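Local coordinates for protein diacylglycerol lipase (Aspergillus oryzae, PDB 5XK2) that probably hydrolyses the ester bonds of mono- and diacylglycerols, as a fungal class 3 lipase with an alpha/beta-hydrolase fold, at residues Ile147-Ser153 with Ala173-Ala179; Phe18-Gln23 with Trp270-His274. All blocks are in the same frame, centred on the assembly; numbering follows the deposited sequence.

Contact 1. Residues Ile147-Ser153 with Ala173-Ala179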
loop_
_atom_site.group_PDB
_atom_site.type_symbol
_atom_site.label_atom_id
_atom_site.label_comp_id
_atom_site.label_asym_id
_atom_site.label_seq_id
_atom_site.Cartn_x
_atom_site.Cartn_y
_atom_site.Cartn_z
ATOM N N ILE A 147 6.675 23.706 22.053
ATOM C CA ILE A 147 6.962 23.288 20.686
ATOM C C ILE A 147 6.545 21.830 20.548
ATOM O O ILE A 147 7.120 20.957 21.193
ATOM C CB ILE A 147 8.437 23.460 20.328
ATOM C CG1 ILE A 147 8.807 24.953 20.338
ATOM C CG2 ILE A 147 8.717 22.884 18.950
ATOM C CD1 ILE A 147 10.277 25.214 20.084
ATOM N N VAL A 148 5.524 21.582 19.726
ATOM C CA VAL A 148 4.972 20.239 19.554
ATOM C C VAL A 148 5.299 19.715 18.169
ATOM O O VAL A 148 5.042 20.403 17.167
ATOM C CB VAL A 148 3.435 20.219 19.732
ATOM C CG1 VAL A 148 2.871 18.830 19.381
ATOM C CG2 VAL A 148 3.036 20.627 21.147
ATOM N N VAL A 149 5.865 18.517 18.114
ATOM C CA VAL A 149 6.262 17.886 16.854
ATOM C C VAL A 149 5.428 16.618 16.716
ATOM O O VAL A 149 5.453 15.757 17.585
ATOM C CB VAL A 149 7.765 17.562 16.821
ATOM C CG1 VAL A 149 8.142 16.897 15.507
ATOM C CG2 VAL A 149 8.582 18.868 17.011
ATOM N N VAL A 150 4.663 16.533 15.632
ATOM C CA VAL A 150 3.600 15.539 15.564
ATOM C C VAL A 150 3.491 14.960 14.163
ATOM O O VAL A 150 3.765 15.631 13.164
ATOM C CB VAL A 150 2.244 16.173 15.999
ATOM C CG1 VAL A 150 1.881 17.345 15.113
ATOM C CG2 VAL A 150 1.099 15.139 16.036
ATOM N N GLY A 151 3.112 13.695 14.088
ATOM C CA GLY A 151 2.777 13.094 12.814
ATOM C C GLY A 151 2.058 11.771 13.031
ATOM O O GLY A 151 2.018 11.255 14.157
ATOM N N HIS A 152 1.510 11.224 11.945
ATOM C CA HIS A 152 0.902 9.900 11.951
ATOM C C HIS A 152 1.590 9.061 10.876
ATOM O O HIS A 152 2.025 9.617 9.857
ATOM C CB HIS A 152 -0.626 10.010 11.702
ATOM C CG HIS A 152 -1.295 8.701 11.403
ATOM N ND1 HIS A 152 -1.647 8.324 10.124
ATOM C CD2 HIS A 152 -1.653 7.672 12.210
ATOM C CE1 HIS A 152 -2.195 7.120 10.158
ATOM N NE2 HIS A 152 -2.199 6.697 11.409
ATOM N N SER A 153 1.682 7.745 11.093
ATOM C CA SER A 153 2.205 6.832 10.074
ATOM C C SER A 153 3.654 7.211 9.734
ATOM O O SER A 153 4.454 7.500 10.629
ATOM C CB SER A 153 1.297 6.869 8.821
ATOM O OG SER A 153 1.659 5.893 7.851
ATOM N N ALA A 173 11.288 20.087 22.279
ATOM C CA ALA A 173 10.212 19.524 21.451
ATOM C C ALA A 173 9.467 18.428 22.201
ATOM O O ALA A 173 10.091 17.587 22.851
ATOM C CB ALA A 173 10.770 18.984 20.160
ATOM N N ILE A 174 8.138 18.475 22.133
ATOM C CA ILE A 174 7.278 17.430 22.671
ATOM C C ILE A 174 6.816 16.590 21.489
ATOM O O ILE A 174 6.240 17.128 20.524
ATOM C CB ILE A 174 6.032 18.003 23.384
ATOM C CG1 ILE A 174 6.374 19.176 24.317
ATOM C CG2 ILE A 174 5.261 16.886 24.098
ATOM C CD1 ILE A 174 7.363 18.833 25.403
ATOM N N LEU A 175 7.055 15.285 21.551
ATOM C CA LEU A 175 6.802 14.421 20.393
ATOM C C LEU A 175 5.505 13.643 20.521
ATOM O O LEU A 175 5.323 12.914 21.487
ATOM C CB LEU A 175 7.965 13.434 20.226
ATOM C CG LEU A 175 7.777 12.334 19.171
ATOM C CD1 LEU A 175 7.650 12.908 17.733
ATOM C CD2 LEU A 175 8.938 11.316 19.245
ATOM N N TYR A 176 4.605 13.789 19.550
ATOM C CA TYR A 176 3.461 12.881 19.460
ATOM C C TYR A 176 3.589 12.105 18.166
ATOM O O TYR A 176 3.414 12.662 17.079
ATOM C CB TYR A 176 2.118 13.634 19.526
ATOM C CG TYR A 176 1.889 14.362 20.838
ATOM C CD1 TYR A 176 2.491 15.599 21.083
ATOM C CD2 TYR A 176 1.127 13.793 21.846
ATOM C CE1 TYR A 176 2.293 16.271 22.297
ATOM C CE2 TYR A 176 0.935 14.442 23.054
ATOM C CZ TYR A 176 1.504 15.683 23.265
ATOM O OH TYR A 176 1.309 16.327 24.464
ATOM N N ALA A 177 3.918 10.823 18.282
ATOM C CA ALA A 177 4.191 10.007 17.104
ATOM C C ALA A 177 3.170 8.891 17.009
ATOM O O ALA A 177 3.354 7.821 17.572
ATOM C CB ALA A 177 5.603 9.442 17.193
ATOM N N TYR A 178 2.142 9.113 16.206
ATOM C CA TYR A 178 1.025 8.166 16.157
ATOM C C TYR A 178 1.305 7.139 15.082
ATOM O O TYR A 178 1.455 7.506 13.932
ATOM C CB TYR A 178 -0.284 8.906 15.858
ATOM C CG TYR A 178 -0.678 9.910 16.919
ATOM C CD1 TYR A 178 -1.443 9.513 18.020
ATOM C CD2 TYR A 178 -0.295 11.255 16.820
ATOM C CE1 TYR A 178 -1.810 10.426 19.017
ATOM C CE2 TYR A 178 -0.667 12.174 17.795
ATOM C CZ TYR A 178 -1.416 11.753 18.893
ATOM O OH TYR A 178 -1.776 12.680 19.855
ATOM N N ALA A 179 1.377 5.861 15.455
ATOM C CA ALA A 179 1.522 4.773 14.477
ATOM C C ALA A 179 2.872 4.805 13.776
ATOM O O ALA A 179 2.976 4.471 12.604
ATOM C CB ALA A 179 0.392 4.824 13.414
#
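Six backbone hydrogen bonds join Ile-147 to Ser-153 with Ala-173 to Ala-179, alternating in the pattern of parallel strands. Val-149 uses both its peptide groups. Its N donates to Ile-174 O at 2.8 Å, almost straight at 177°, and its O accepts Tyr-176 N. The bond from Gly-151 N to Tyr-176 O is the longest, at 3.2 Å. The last one runs from Ser-153 N to Tyr-178 O and is more bent, at 147°. CA-H...O contacts accompany these bonds, among them His-152 CA to Tyr-178 O.

The two strands are neighbours in the central sheet of an alpha/beta-hydrolase fold, joined through helix 154-168 as a beta-alpha-beta unit. Gly-151, Ser-153 and Gly-155 form a GxSxG sequence, consistent with a nucleophile elbow, and Ser-153 OG is hydrogen-bonded to His-268.

Side chains pack on both faces. On the face of Val-148, Val-150 and the two tyrosines, Val-148 CG1 lies 3.7 Å from Tyr-176 CD1, at a slant to the ring. Val-150 CG2 stands anti to the backbone N, which carries it to the edge of the Tyr-178 ring, in plane, 3.9 Å from Tyr-178 CE2. His-152 CD2 meets Ala-179 CB at 3.7 Å, while His-152 ND1 is hydrogen-bonded to Tyr-29 OH. On the other face, Val-149 CG2 touches Ala-173 CB at 3.8 Å.

Contact 2. Residues Phe18-Gln23 with Trp270-His274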
loop_
_atom_site.group_PDB
_atom_site.type_symbol
_atom_site.label_atom_id
_atom_site.label_comp_id
_atom_site.label_asym_id
_atom_site.label_seq_id
_atom_site.Cartn_x
_atom_site.Cartn_y
_atom_site.Cartn_z
ATOM N N PHE A 18 -3.946 13.435 24.368
ATOM C CA PHE A 18 -3.577 12.522 23.287
ATOM C C PHE A 18 -4.581 12.579 22.127
ATOM O O PHE A 18 -4.204 12.470 20.955
ATOM C CB PHE A 18 -3.497 11.080 23.803
ATOM C CG PHE A 18 -2.356 10.810 24.744
ATOM C CD1 PHE A 18 -1.318 11.718 24.912
ATOM C CD2 PHE A 18 -2.328 9.622 25.470
ATOM C CE1 PHE A 18 -0.258 11.434 25.768
ATOM C CE2 PHE A 18 -1.280 9.331 26.329
ATOM C CZ PHE A 18 -0.252 10.232 26.494
ATOM N N LYS A 19 -5.861 12.719 22.466
ATOM C CA LYS A 19 -6.922 12.825 21.461
ATOM C C LYS A 19 -6.900 14.151 20.704
ATOM O O LYS A 19 -7.527 14.285 19.646
ATOM C CB LYS A 19 -8.285 12.637 22.127
ATOM C CG LYS A 19 -8.538 11.203 22.561
ATOM C CD LYS A 19 -9.802 11.098 23.416
ATOM C CE LYS A 19 -10.082 9.638 23.770
ATOM N NZ LYS A 19 -11.351 9.521 24.557
ATOM N N PHE A 20 -6.247 15.160 21.277
ATOM C CA PHE A 20 -6.147 16.447 20.611
ATOM C C PHE A 20 -5.025 16.528 19.565
ATOM O O PHE A 20 -5.270 16.885 18.412
ATOM C CB PHE A 20 -5.952 17.545 21.660
ATOM C CG PHE A 20 -5.771 18.916 21.076
ATOM C CD1 PHE A 20 -6.816 19.540 20.422
ATOM C CD2 PHE A 20 -4.552 19.579 21.185
ATOM C CE1 PHE A 20 -6.675 20.814 19.883
ATOM C CE2 PHE A 20 -4.401 20.851 20.649
ATOM C CZ PHE A 20 -5.449 21.465 19.991
ATOM N N TRP A 21 -3.793 16.168 19.932
ATOM C CA TRP A 21 -2.683 16.444 19.020
ATOM C C TRP A 21 -2.766 15.590 17.762
ATOM O O TRP A 21 -2.233 15.982 16.715
ATOM C CB TRP A 21 -1.311 16.261 19.726
ATOM C CG TRP A 21 -1.188 17.210 20.884
ATOM C CD1 TRP A 21 -1.304 16.907 22.199
ATOM C CD2 TRP A 21 -1.023 18.635 20.809
ATOM N NE1 TRP A 21 -1.186 18.055 22.968
ATOM C CE2 TRP A 21 -1.032 19.128 22.128
ATOM C CE3 TRP A 21 -0.878 19.541 19.747
ATOM C CZ2 TRP A 21 -0.872 20.481 22.424
ATOM C CZ3 TRP A 21 -0.722 20.888 20.044
ATOM C CH2 TRP A 21 -0.730 21.345 21.374
ATOM N N VAL A 22 -3.466 14.459 17.835
ATOM C CA VAL A 22 -3.604 13.616 16.647
ATOM C C VAL A 22 -4.371 14.366 15.540
ATOM O O VAL A 22 -4.213 14.066 14.362
ATOM C CB VAL A 22 -4.301 12.267 16.977
ATOM C CG1 VAL A 22 -5.758 12.472 17.395
ATOM C CG2 VAL A 22 -4.163 11.277 15.806
ATOM N N GLN A 23 -5.168 15.356 15.917
ATOM C CA GLN A 23 -5.891 16.140 14.919
ATOM C C GLN A 23 -4.954 17.013 14.083
ATOM O O GLN A 23 -5.263 17.347 12.933
ATOM C CB GLN A 23 -6.962 17.001 15.593
ATOM C CG GLN A 23 -8.087 16.177 16.215
ATOM C CD GLN A 23 -9.056 17.044 16.960
ATOM O OE1 GLN A 23 -9.504 18.057 16.437
ATOM N NE2 GLN A 23 -9.354 16.682 18.207
ATOM N N TRP A 270 -6.768 4.034 12.486
ATOM C CA TRP A 270 -7.614 4.447 13.602
ATOM C C TRP A 270 -6.762 4.651 14.853
ATOM O O TRP A 270 -6.522 3.703 15.599
ATOM C CB TRP A 270 -8.692 3.370 13.869
ATOM C CG TRP A 270 -9.628 3.187 12.716
ATOM C CD1 TRP A 270 -9.579 2.215 11.762
ATOM C CD2 TRP A 270 -10.751 4.027 12.376
ATOM N NE1 TRP A 270 -10.604 2.395 10.844
ATOM C CE2 TRP A 270 -11.327 3.498 11.203
ATOM C CE3 TRP A 270 -11.303 5.176 12.943
ATOM C CZ2 TRP A 270 -12.443 4.083 10.590
ATOM C CZ3 TRP A 270 -12.432 5.745 12.333
ATOM C CH2 TRP A 270 -12.977 5.196 11.174
ATOM N N TYR A 271 -6.366 5.903 15.092
ATOM C CA TYR A 271 -5.619 6.277 16.295
ATOM C C TYR A 271 -6.415 7.407 16.907
ATOM O O TYR A 271 -6.212 8.571 16.590
ATOM C CB TYR A 271 -4.183 6.704 15.911
ATOM C CG TYR A 271 -3.245 5.531 15.757
ATOM C CD1 TYR A 271 -3.338 4.664 14.660
ATOM C CD2 TYR A 271 -2.290 5.263 16.727
ATOM C CE1 TYR A 271 -2.480 3.558 14.540
ATOM C CE2 TYR A 271 -1.423 4.170 16.611
ATOM C CZ TYR A 271 -1.533 3.321 15.526
ATOM O OH TYR A 271 -0.679 2.246 15.433
ATOM N N PHE A 272 -7.290 7.021 17.822
ATOM C CA PHE A 272 -8.342 7.848 18.431
ATOM C C PHE A 272 -9.366 8.397 17.459
ATOM O O PHE A 272 -10.557 8.266 17.710
ATOM C CB PHE A 272 -7.730 9.034 19.171
ATOM C CG PHE A 272 -6.733 8.633 20.201
ATOM C CD1 PHE A 272 -7.159 8.090 21.411
ATOM C CD2 PHE A 272 -5.371 8.760 19.961
ATOM C CE1 PHE A 272 -6.231 7.680 22.387
ATOM C CE2 PHE A 272 -4.441 8.355 20.927
ATOM C CZ PHE A 272 -4.873 7.817 22.136
ATOM N N ILE A 273 -8.913 8.783 16.269
ATOM C CA ILE A 273 -9.765 9.347 15.231
ATOM C C ILE A 273 -9.401 8.623 13.953
ATOM O O ILE A 273 -8.434 7.860 13.938
ATOM C CB ILE A 273 -9.544 10.880 15.029
ATOM C CG1 ILE A 273 -8.115 11.155 14.557
ATOM C CG2 ILE A 273 -9.869 11.655 16.302
ATOM C CD1 ILE A 273 -7.840 12.627 14.107
ATOM N N HIS A 274 -10.090 8.934 12.859
ATOM C CA HIS A 274 -9.707 8.352 11.581
ATOM C C HIS A 274 -8.617 9.265 11.045
ATOM O O HIS A 274 -8.891 10.296 10.442
ATOM C CB HIS A 274 -10.933 8.307 10.652
ATOM C CG HIS A 274 -10.713 7.553 9.381
ATOM N ND1 HIS A 274 -11.713 7.377 8.441
ATOM C CD2 HIS A 274 -9.624 6.905 8.900
ATOM C CE1 HIS A 274 -11.237 6.677 7.425
ATOM N NE2 HIS A 274 -9.975 6.376 7.680
#
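Phe-272 and Ile-273 lie against one side of the helix that carries Phe-18 to Gln-23. This joins the N-terminal helix 14-27 of the alpha/beta-hydrolase fold of a class 3 lipase to a loop near the C-terminal end of the chain. The contact is mostly side-chain packing, with backbone carbonyls taking part.

Phe-272 can be followed outward. Its CB is 4.3 Å from Val-22 CG1 and also close to Lys-19 CG. CG stands anti to the carbonyl carbon (chi1 -56°), and the ring extends along the helix from there. Phe-272 CD1 is 3.6 Å from Lys-19 CG, and Lys-19 CE also comes near it. CD2, on the other side of the ring, approaches Phe-18 O. CE2 stays beside Phe-18 CB and O. At the tip, Phe-272 CZ is 3.9 Å from Phe-18 CB. The ring therefore spans two consecutive residues of the helix, and both meet it obliquely. The Lys-19 side chain crosses Phe-272 at about a right angle. Its chain is extended beyond CG, and NZ is hydrogen-bonded to Val-235 O.

Ile-273 packs one turn further along. It meets Val-22 tip to tip, with Ile-273 CD1 3.9 Å from Val-22 CG1. Ile-273 CD1 is also 4.1 Å from Gln-23 CG, and the Gln-23 side chain crosses that of Ile-273 at about a right angle. Gln-23 NE2 turns back to Lys-19 O in a weak hydrogen bond within the helix, and OE1 accepts from Asp-51 N.

Tyr-271 contributes mainly through its backbone. Its ring leads away from the helix, and OH bonds to Asp-206, a probable member of a Ser-His-Asp triad. Its carbonyl O accepts Ile-273 N, and Val-22 CG2 rests 3.5 Å from that same Tyr-271 O.

In the fold
The centres of the two contacts are about 11 Å apart. Along the chain, helix 14-27 comes first, then both strands of contact 1, and last the loop 270-274. Contact 2 thus brings parts near the two ends of the modelled chain together over the middle of the eight-stranded sheet. The contacts also touch. Tyr-178 OH lies 2.7 Å from Phe-18 O, a probable hydrogen bond, and the Tyr-176 ring stacks on Trp-21. Ala-179 packs on Tyr-271. Ser-153, His-268 and Asp-206 are placed as in a Ser-His-Asp triad, so contact 1 probably holds the nucleophile and contact 2 lies beside the site.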